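Local coordinates for CLIP-associating protein 2 (Mus musculus, PDB 3WOZ), which probably binds tubulin through its TOG domains and contributes to the control of microtubule dynamics, at residues A[17-20]-A[21-25]. Residues are numbered along the deposited sequence; the frame is centred on the assembly and turned at random.
Sequences SNWS and ERKEG
S17 and R22 meet where the chain turns into helix 19-34: the carbonyl O of S17 lies at the edge of the R22 guanidinium, near its plane, 3.2 Å from NH1. N18 is the N-cap and serves the first turn twice. Its OD1 accepts a weak, 3.4 Å bond from S20 N, the side chain having CG opposite the backbone N (chi1 179°), while the backbone O of N18 receives R22 N at 3.1 Å, in the carbonyl plane, and a weak bond from E21 N. Its amide also packs against E21, N18 ND2 lying 3.4 Å from E21 CG, and the two side chains cross at about a right angle. Such N-capping, in which a side-chain acceptor meets an amide N-H that the first turn leaves without a backbone carbonyl, opens helix 19-34 of this TOG domain, a stack of HEAT-repeat helices. W19 sets its CA over one face of the R22 guanidinium, whose NH2 comes within 3.5 Å of W19 CB. A bend at chi3 (-56°) turns the R22 guanidinium back toward S17 and W19, and it is fixed by a salt bridge from NE to D57 and a bond from NH1 to S16 O. An alanine in place of R22 is likely to leave D57 without its cationic mate and S16 O without the NH1 donor. The W19 indole stacks with H59, and its CZ3 meets CD of the extended K23 chain at 3.9 Å, the two side chains running alongside each other. W19 O accepts K23 N at 2.9 Å. S20 brings its CB over the centre of one indole face, and its O takes the next helical bond, from E24 N.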
ATOM      1  N   SER A  17      26.276   0.108  -4.893  1.00 55.33           N
ATOM      2  CA  SER A  17      26.020   1.386  -5.544  1.00 55.59           C
ATOM      3  C   SER A  17      26.107   1.250  -7.066  1.00 55.60           C
ATOM      4  O   SER A  17      25.761   2.177  -7.797  1.00 55.76           O
ATOM      5  CB  SER A  17      26.990   2.459  -5.034  1.00 55.61           C
ATOM      6  OG  SER A  17      28.304   2.227  -5.513  1.00 56.46           O
ATOM      7  N   ASN A  18      26.567   0.086  -7.525  1.00 55.61           N
ATOM      8  CA  ASN A  18      26.633  -0.244  -8.950  1.00 55.69           C
ATOM      9  C   ASN A  18      25.390  -1.008  -9.416  1.00 55.55           C
ATOM     10  O   ASN A  18      25.056  -2.060  -8.860  1.00 55.35           O
ATOM     11  CB  ASN A  18      27.898  -1.062  -9.241  1.00 55.86           C
ATOM     12  CG  ASN A  18      28.019  -1.469 -10.701  1.00 56.37           C
ATOM     13  OD1 ASN A  18      27.441  -0.841 -11.589  1.00 57.61           O
ATOM     14  ND2 ASN A  18      28.781  -2.522 -10.954  1.00 57.22           N
ATOM     15  N   TRP A  19      24.729  -0.483 -10.451  1.00 55.27           N
ATOM     16  CA  TRP A  19      23.467  -1.049 -10.949  1.00 55.19           C
ATOM     17  C   TRP A  19      23.589  -2.488 -11.460  1.00 55.09           C
ATOM     18  O   TRP A  19      22.695  -3.310 -11.243  1.00 55.06           O
ATOM     19  CB  TRP A  19      22.823  -0.143 -12.013  1.00 55.01           C
ATOM     20  CG  TRP A  19      23.414  -0.263 -13.397  1.00 55.01           C
ATOM     21  CD1 TRP A  19      24.364   0.546 -13.955  1.00 54.89           C
ATOM     22  CD2 TRP A  19      23.084  -1.243 -14.393  1.00 54.76           C
ATOM     23  NE1 TRP A  19      24.652   0.126 -15.234  1.00 54.88           N
ATOM     24  CE2 TRP A  19      23.881  -0.968 -15.529  1.00 55.06           C
ATOM     25  CE3 TRP A  19      22.200  -2.330 -14.436  1.00 54.97           C
ATOM     26  CZ2 TRP A  19      23.817  -1.740 -16.696  1.00 55.13           C
ATOM     27  CZ3 TRP A  19      22.138  -3.099 -15.597  1.00 55.28           C
ATOM     28  CH2 TRP A  19      22.942  -2.797 -16.711  1.00 55.08           C
ATOM     29  N   SER A  20      24.694  -2.776 -12.144  1.00 55.04           N
ATOM     30  CA  SER A  20      24.948  -4.099 -12.715  1.00 55.02           C
ATOM     31  C   SER A  20      25.027  -5.154 -11.612  1.00 54.86           C
ATOM     32  O   SER A  20      24.558  -6.283 -11.777  1.00 54.80           O
ATOM     33  CB  SER A  20      26.248  -4.073 -13.521  1.00 55.07           C
ATOM     34  OG  SER A  20      26.342  -5.195 -14.379  1.00 55.72           O
ATOM     35  N   GLU A  21      25.611  -4.757 -10.486  1.00 54.71           N
ATOM     36  CA  GLU A  21      25.753  -5.613  -9.318  1.00 54.86           C
ATOM     37  C   GLU A  21      24.419  -5.805  -8.600  1.00 54.43           C
ATOM     38  O   GLU A  21      24.130  -6.898  -8.116  1.00 54.50           O
ATOM     39  CB  GLU A  21      26.799  -5.029  -8.374  1.00 55.04           C
ATOM     40  CG  GLU A  21      28.226  -5.155  -8.889  1.00 56.74           C
ATOM     41  CD  GLU A  21      29.013  -6.216  -8.156  1.00 59.01           C
ATOM     42  OE1 GLU A  21      29.494  -5.918  -7.039  1.00 60.06           O
ATOM     43  OE2 GLU A  21      29.154  -7.341  -8.692  1.00 60.13           O
ATOM     44  N   ARG A  22      23.609  -4.748  -8.543  1.00 53.96           N
ATOM     45  CA  ARG A  22      22.258  -4.840  -7.981  1.00 53.42           C
ATOM     46  C   ARG A  22      21.386  -5.792  -8.794  1.00 53.32           C
ATOM     47  O   ARG A  22      20.622  -6.575  -8.231  1.00 53.05           O
ATOM     48  CB  ARG A  22      21.604  -3.460  -7.881  1.00 53.19           C
ATOM     49  CG  ARG A  22      22.234  -2.556  -6.833  1.00 52.43           C
ATOM     50  CD  ARG A  22      21.342  -1.374  -6.460  1.00 51.21           C
ATOM     51  NE  ARG A  22      20.947  -0.561  -7.611  1.00 51.14           N
ATOM     52  CZ  ARG A  22      21.666   0.433  -8.133  1.00 51.22           C
ATOM     53  NH1 ARG A  22      22.848   0.763  -7.625  1.00 50.92           N
ATOM     54  NH2 ARG A  22      21.197   1.101  -9.178  1.00 50.63           N
ATOM     55  N   LYS A  23      21.518  -5.720 -10.117  1.00 53.41           N
ATOM     56  CA  LYS A  23      20.821  -6.619 -11.033  1.00 53.51           C
ATOM     57  C   LYS A  23      21.203  -8.077 -10.764  1.00 53.48           C
ATOM     58  O   LYS A  23      20.332  -8.946 -10.644  1.00 53.44           O
ATOM     59  CB  LYS A  23      21.143  -6.234 -12.483  1.00 53.69           C
ATOM     60  CG  LYS A  23      20.696  -7.238 -13.534  1.00 54.61           C
ATOM     61  CD  LYS A  23      21.200  -6.849 -14.920  1.00 56.49           C
ATOM     62  CE  LYS A  23      20.930  -7.953 -15.938  1.00 57.83           C
ATOM     63  NZ  LYS A  23      21.309  -7.541 -17.322  1.00 58.80           N
ATOM     64  N   GLU A  24      22.506  -8.331 -10.658  1.00 53.32           N
ATOM     65  CA  GLU A  24      23.017  -9.676 -10.404  1.00 53.34           C
ATOM     66  C   GLU A  24      22.574 -10.191  -9.034  1.00 52.57           C
ATOM     67  O   GLU A  24      22.245 -11.365  -8.892  1.00 52.52           O
ATOM     68  CB  GLU A  24      24.543  -9.713 -10.533  1.00 53.64           C
ATOM     69  CG  GLU A  24      25.084 -10.995 -11.172  1.00 55.41           C
ATOM     70  CD  GLU A  24      24.582 -11.222 -12.600  1.00 57.59           C
ATOM     71  OE1 GLU A  24      24.437 -10.241 -13.368  1.00 58.26           O
ATOM     72  OE2 GLU A  24      24.337 -12.397 -12.957  1.00 59.33           O
ATOM     73  N   GLY A  25      22.553  -9.300  -8.043  1.00 51.79           N
ATOM     74  CA  GLY A  25      22.041  -9.620  -6.710  1.00 50.96           C
ATOM     75  C   GLY A  25      20.577 -10.034  -6.703  1.00 50.51           C
ATOM     76  O   GLY A  25      20.207 -11.019  -6.053  1.00 50.45           O
TER